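Local coordinates for cephalosporin acylase (Bacillus halodurans, PDB 2NLZ), which probably hydrolyses amide bonds, such as that of the acyl side chain of cephalosporins, as an N-terminal nucleophile hydrolase of the gamma-glutamyltranspeptidase family, at residues A279-K291 against M449-N461. The protein carries 1 engineered substitution. Residues are numbered along the deposited sequence; the frame is centred on the assembly and turned at random.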
loop_
_atom_site.group_PDB
_atom_site.type_symbol
_atom_site.label_atom_id
_atom_site.label_comp_id
_atom_site.label_asym_id
_atom_site.label_seq_id
_atom_site.Cartn_x
_atom_site.Cartn_y
_atom_site.Cartn_z
ATOM N N ALA D 279 28.446 6.449 15.374
ATOM C CA ALA D 279 27.021 6.738 15.256
ATOM C C ALA D 279 26.207 5.895 16.235
ATOM O O ALA D 279 25.420 6.441 17.007
ATOM C CB ALA D 279 26.534 6.542 13.826
ATOM N N LEU D 280 26.419 4.579 16.231
ATOM C CA LEU D 280 25.733 3.711 17.195
ATOM C C LEU D 280 25.974 4.163 18.631
ATOM O O LEU D 280 25.072 4.076 19.475
ATOM C CB LEU D 280 26.130 2.234 17.045
ATOM C CG LEU D 280 25.261 1.273 16.221
ATOM C CD1 LEU D 280 23.825 1.777 16.098
ATOM C CD2 LEU D 280 25.854 1.028 14.845
ATOM N N ASN D 281 27.184 4.664 18.885
ATOM C CA ASN D 281 27.592 5.089 20.218
ATOM C C ASN D 281 26.902 6.381 20.662
ATOM O O ASN D 281 26.575 6.552 21.836
ATOM C CB ASN D 281 29.110 5.253 20.262
ATOM C CG ASN D 281 29.707 4.754 21.549
ATOM O OD1 ASN D 281 29.199 3.806 22.166
ATOM N ND2 ASN D 281 30.808 5.382 21.964
ATOM N N ILE D 282 26.696 7.286 19.712
ATOM C CA ILE D 282 25.889 8.479 19.940
ATOM C C ILE D 282 24.426 8.088 20.196
ATOM O O ILE D 282 23.822 8.509 21.177
ATOM C CB ILE D 282 25.982 9.454 18.739
ATOM C CG1 ILE D 282 27.407 9.991 18.582
ATOM C CG2 ILE D 282 25.057 10.621 18.932
ATOM C CD1 ILE D 282 27.708 10.599 17.218
ATOM N N VAL D 283 23.875 7.251 19.326
ATOM C CA VAL D 283 22.459 6.901 19.387
ATOM C C VAL D 283 22.116 6.001 20.596
ATOM O O VAL D 283 20.977 5.972 21.055
ATOM C CB VAL D 283 21.975 6.301 18.029
ATOM C CG1 VAL D 283 21.863 4.773 18.075
ATOM C CG2 VAL D 283 20.663 6.911 17.624
ATOM N N LYS D 284 23.130 5.304 21.105
ATOM C CA LYS D 284 23.071 4.430 22.290
ATOM C C LYS D 284 22.419 5.065 23.523
ATOM O O LYS D 284 21.785 4.372 24.314
ATOM C CB LYS D 284 24.506 4.063 22.659
ATOM C CG LYS D 284 24.710 2.817 23.453
ATOM C CD LYS D 284 26.140 2.345 23.207
ATOM C CE LYS D 284 27.091 2.656 24.352
ATOM N NZ LYS D 284 27.311 1.453 25.216
ATOM N N GLY D 285 22.604 6.373 23.693
ATOM C CA GLY D 285 22.092 7.090 24.859
ATOM C C GLY D 285 20.604 7.388 24.841
ATOM O O GLY D 285 20.034 7.768 25.860
ATOM N N PHE D 286 19.973 7.235 23.682
ATOM C CA PHE D 286 18.522 7.333 23.579
ATOM C C PHE D 286 17.885 5.949 23.653
ATOM O O PHE D 286 18.482 4.950 23.248
ATOM C CB PHE D 286 18.116 7.959 22.247
ATOM C CG PHE D 286 18.749 9.292 21.969
ATOM C CD1 PHE D 286 18.545 10.375 22.822
ATOM C CD2 PHE D 286 19.506 9.479 20.813
ATOM C CE1 PHE D 286 19.106 11.623 22.547
ATOM C CE2 PHE D 286 20.071 10.724 20.522
ATOM C CZ PHE D 286 19.872 11.802 21.393
ATOM N N GLU D 287 16.663 5.900 24.170
ATOM C CA GLU D 287 15.838 4.701 24.079
ATOM C C GLU D 287 14.941 4.854 22.844
ATOM O O GLU D 287 14.796 5.961 22.317
ATOM C CB GLU D 287 15.003 4.506 25.359
ATOM C CG GLU D 287 15.796 4.486 26.678
ATOM C CD GLU D 287 16.721 3.284 26.807
ATOM O OE1 GLU D 287 16.354 2.185 26.340
ATOM O OE2 GLU D 287 17.818 3.440 27.384
ATOM N N PHE D 288 14.350 3.758 22.371
ATOM C CA PHE D 288 13.529 3.807 21.147
ATOM C C PHE D 288 12.179 3.096 21.265
ATOM O O PHE D 288 11.119 3.729 21.158
ATOM C CB PHE D 288 14.321 3.274 19.948
ATOM C CG PHE D 288 15.513 4.110 19.612
ATOM C CD1 PHE D 288 15.358 5.325 18.959
ATOM C CD2 PHE D 288 16.788 3.708 19.976
ATOM C CE1 PHE D 288 16.449 6.118 18.662
ATOM C CE2 PHE D 288 17.886 4.503 19.675
ATOM C CZ PHE D 288 17.709 5.712 19.019
ATOM N N TYR D 289 12.252 1.781 21.481
ATOM C CA TYR D 289 11.096 0.886 21.658
ATOM C C TYR D 289 10.414 0.496 20.341
ATOM O O TYR D 289 10.224 -0.695 20.087
ATOM C CB TYR D 289 10.093 1.402 22.714
ATOM C CG TYR D 289 10.728 1.779 24.047
ATOM C CD1 TYR D 289 11.309 0.810 24.870
ATOM C CD2 TYR D 289 10.744 3.106 24.484
ATOM C CE1 TYR D 289 11.891 1.155 26.088
ATOM C CE2 TYR D 289 11.322 3.461 25.700
ATOM C CZ TYR D 289 11.893 2.482 26.495
ATOM O OH TYR D 289 12.464 2.838 27.695
ATOM N N HIS D 290 10.056 1.473 19.506
ATOM C CA HIS D 290 9.551 1.154 18.159
ATOM C C HIS D 290 10.282 1.833 16.983
ATOM O O HIS D 290 10.675 3.001 17.071
ATOM C CB HIS D 290 8.042 1.359 18.045
ATOM C CG HIS D 290 7.443 0.687 16.846
ATOM N ND1 HIS D 290 7.207 -0.671 16.794
ATOM C CD2 HIS D 290 7.064 1.179 15.641
ATOM C CE1 HIS D 290 6.692 -0.983 15.617
ATOM N NE2 HIS D 290 6.595 0.123 14.899
ATOM N N LYS D 291 10.426 1.089 15.883
ATOM C CA LYS D 291 11.191 1.517 14.709
ATOM C C LYS D 291 10.573 2.645 13.892
ATOM O O LYS D 291 11.251 3.620 13.563
ATOM C CB LYS D 291 11.417 0.336 13.776
ATOM C CG LYS D 291 12.055 0.717 12.458
ATOM C CD LYS D 291 12.412 -0.511 11.667
ATOM C CE LYS D 291 12.833 -0.167 10.228
ATOM N NZ LYS D 291 14.040 0.709 10.125
ATOM N N MET D 449 24.296 1.016 10.318
ATOM C CA MET D 449 23.540 1.519 11.458
ATOM C C MET D 449 22.102 1.041 11.388
ATOM O O MET D 449 21.519 0.673 12.411
ATOM C CB MET D 449 23.572 3.048 11.549
ATOM C CG MET D 449 23.149 3.554 12.927
ATOM S SD MET D 449 22.942 5.340 13.199
ATOM C CE MET D 449 21.839 5.708 11.877
ATOM N N GLN D 450 21.541 1.031 10.178
ATOM C CA GLN D 450 20.146 0.632 10.014
ATOM C C GLN D 450 19.929 -0.850 10.303
ATOM O O GLN D 450 19.066 -1.165 11.120
ATOM C CB GLN D 450 19.564 1.085 8.673
ATOM C CG GLN D 450 19.333 2.597 8.628
ATOM C CD GLN D 450 19.136 3.141 7.217
ATOM O OE1 GLN D 450 18.062 3.002 6.635
ATOM N NE2 GLN D 450 20.159 3.787 6.676
ATOM N N VAL D 451 20.733 -1.746 9.711
ATOM C CA VAL D 451 20.550 -3.183 9.985
ATOM C C VAL D 451 20.812 -3.518 11.451
ATOM O O VAL D 451 20.140 -4.388 12.011
ATOM C CB VAL D 451 21.357 -4.162 9.058
ATOM C CG1 VAL D 451 21.113 -3.872 7.591
ATOM C CG2 VAL D 451 22.830 -4.132 9.367
ATOM N N MET D 452 21.761 -2.815 12.076
ATOM C CA MET D 452 22.068 -3.064 13.489
ATOM C C MET D 452 20.907 -2.679 14.396
ATOM O O MET D 452 20.544 -3.425 15.314
ATOM C CB MET D 452 23.379 -2.392 13.934
ATOM C CG MET D 452 24.665 -3.151 13.537
ATOM S SD MET D 452 24.690 -4.880 14.067
ATOM C CE MET D 452 23.987 -5.765 12.671
ATOM N N MET D 453 20.303 -1.531 14.120
ATOM C CA MET D 453 19.144 -1.103 14.896
ATOM C C MET D 453 17.899 -1.927 14.569
ATOM O O MET D 453 17.111 -2.243 15.457
ATOM C CB MET D 453 18.894 0.376 14.696
ATOM C CG MET D 453 19.951 1.210 15.327
ATOM S SD MET D 453 19.291 2.822 15.676
ATOM C CE MET D 453 20.347 3.769 14.638
ATOM N N ASN D 454 17.741 -2.296 13.299
ATOM C CA ASN D 454 16.670 -3.204 12.889
ATOM C C ASN D 454 16.776 -4.551 13.589
ATOM O O ASN D 454 15.771 -5.186 13.888
ATOM C CB ASN D 454 16.678 -3.405 11.371
ATOM C CG ASN D 454 16.289 -2.146 10.605
ATOM O OD1 ASN D 454 15.835 -1.161 11.185
ATOM N ND2 ASN D 454 16.489 -2.172 9.287
ATOM N N THR D 455 17.999 -4.985 13.853
ATOM C CA THR D 455 18.223 -6.277 14.478
ATOM C C THR D 455 18.159 -6.221 15.999
ATOM O O THR D 455 17.365 -6.936 16.623
ATOM C CB THR D 455 19.546 -6.891 14.009
ATOM O OG1 THR D 455 19.503 -7.012 12.584
ATOM C CG2 THR D 455 19.737 -8.272 14.591
ATOM N N ILE D 456 18.973 -5.352 16.587
ATOM C CA ILE D 456 19.090 -5.276 18.044
ATOM C C ILE D 456 17.904 -4.548 18.681
ATOM O O ILE D 456 17.233 -5.080 19.571
ATOM C CB ILE D 456 20.447 -4.653 18.468
ATOM C CG1 ILE D 456 21.606 -5.586 18.072
ATOM C CG2 ILE D 456 20.461 -4.326 19.955
ATOM C CD1 ILE D 456 22.885 -4.857 17.676
ATOM N N ASP D 457 17.631 -3.341 18.209
ATOM C CA ASP D 457 16.569 -2.522 18.783
ATOM C C ASP D 457 15.176 -2.984 18.426
ATOM O O ASP D 457 14.267 -2.898 19.239
ATOM C CB ASP D 457 16.721 -1.076 18.346
ATOM C CG ASP D 457 17.969 -0.453 18.879
ATOM O OD1 ASP D 457 18.256 -0.659 20.078
ATOM O OD2 ASP D 457 18.651 0.241 18.100
ATOM N N PHE D 458 14.994 -3.457 17.203
ATOM C CA PHE D 458 13.635 -3.647 16.722
ATOM C C PHE D 458 13.258 -5.093 16.392
ATOM O O PHE D 458 12.117 -5.366 16.001
ATOM C CB PHE D 458 13.355 -2.682 15.573
ATOM C CG PHE D 458 13.758 -1.262 15.878
ATOM C CD1 PHE D 458 13.343 -0.637 17.053
ATOM C CD2 PHE D 458 14.545 -0.550 14.997
ATOM C CE1 PHE D 458 13.717 0.665 17.347
ATOM C CE2 PHE D 458 14.916 0.767 15.283
ATOM C CZ PHE D 458 14.494 1.369 16.461
ATOM N N GLY D 459 14.215 -6.006 16.581
ATOM C CA GLY D 459 13.953 -7.450 16.547
ATOM C C GLY D 459 13.473 -8.035 15.223
ATOM O O GLY D 459 12.717 -9.030 15.206
ATOM N N LEU D 460 13.917 -7.421 14.122
ATOM C CA LEU D 460 13.590 -7.890 12.786
ATOM C C LEU D 460 14.433 -9.099 12.451
ATOM O O LEU D 460 15.600 -9.171 12.840
ATOM C CB LEU D 460 13.841 -6.787 11.757
ATOM C CG LEU D 460 12.685 -5.889 11.319
ATOM C CD1 LEU D 460 11.490 -5.957 12.272
ATOM C CD2 LEU D 460 13.180 -4.467 11.147
ATOM N N ASN D 461 13.846 -10.049 11.734
ATOM C CA ASN D 461 14.630 -11.148 11.174
ATOM C C ASN D 461 15.567 -10.666 10.044
ATOM O O ASN D 461 15.324 -9.601 9.473
ATOM C CB ASN D 461 13.715 -12.299 10.748
ATOM C CG ASN D 461 12.963 -12.009 9.481
ATOM O OD1 ASN D 461 13.536 -11.542 8.496
ATOM N ND2 ASN D 461 11.672 -12.333 9.476
#
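The amide of Asn-454 receives the amino group of Lys-291: NZ of Lys-291 donates to OD1 of Asn-454 over 2.8 Å, meeting the C=O at 126° and tilted out of the carbonyl plane. The other half of the amide is held too, since ND2 donates to the backbone O of Ala-465, and with both ends bonded the flat group has little freedom to rotate. Lys-291 gets there with CG anti to its backbone N (chi1 173°) and an extended chain that bends at its last torsion, running across Phe-458 at about a right angle. CB of Lys-291 sits over one face of the Phe-458 ring, a CH-pi contact 3.6 Å from its centroid, while CB of Asp-457 lies over the opposite face. At the ring's edge, CE1 of Phe-458 meets CB of Phe-288 at 3.7 Å. Were Phe-458 replaced by an alanine, a gap would probably open between Lys-291 and Asp-457, leaving the lysine chain without its aromatic support and the 288-291 loop less firmly seated.

In this gamma-glutamyltranspeptidase-type chain of the Ntn-hydrolase clan, the contact joins the C-terminal parts of helices 274-283 and 444-457 and the loops that follow them; the local helix axes cross at -45° and approach to 11.2 Å. That spacing is filled by side chains. Leu-280 and Met-449 lie alongside one another, pointing opposite ways, with CD1 of Leu-280 3.7 Å from CG of Met-449, and CG1 of Val-283 meets CE of Met-453 tip to tip. The sulfur of Met-453 also makes an oblique Met-aromatic contact, SD being 5.0 Å from the centroid of the Phe-288 ring. Helix 294-314 adds Met-304, which touches both Ala-279 and Met-449. Asp-457 turns its carboxylate to Arg-260 in a salt bridge and to the hydroxyl of Tyr-259, and Tyr-12 of a neighbouring subunit packs on Lys-291 and Leu-460.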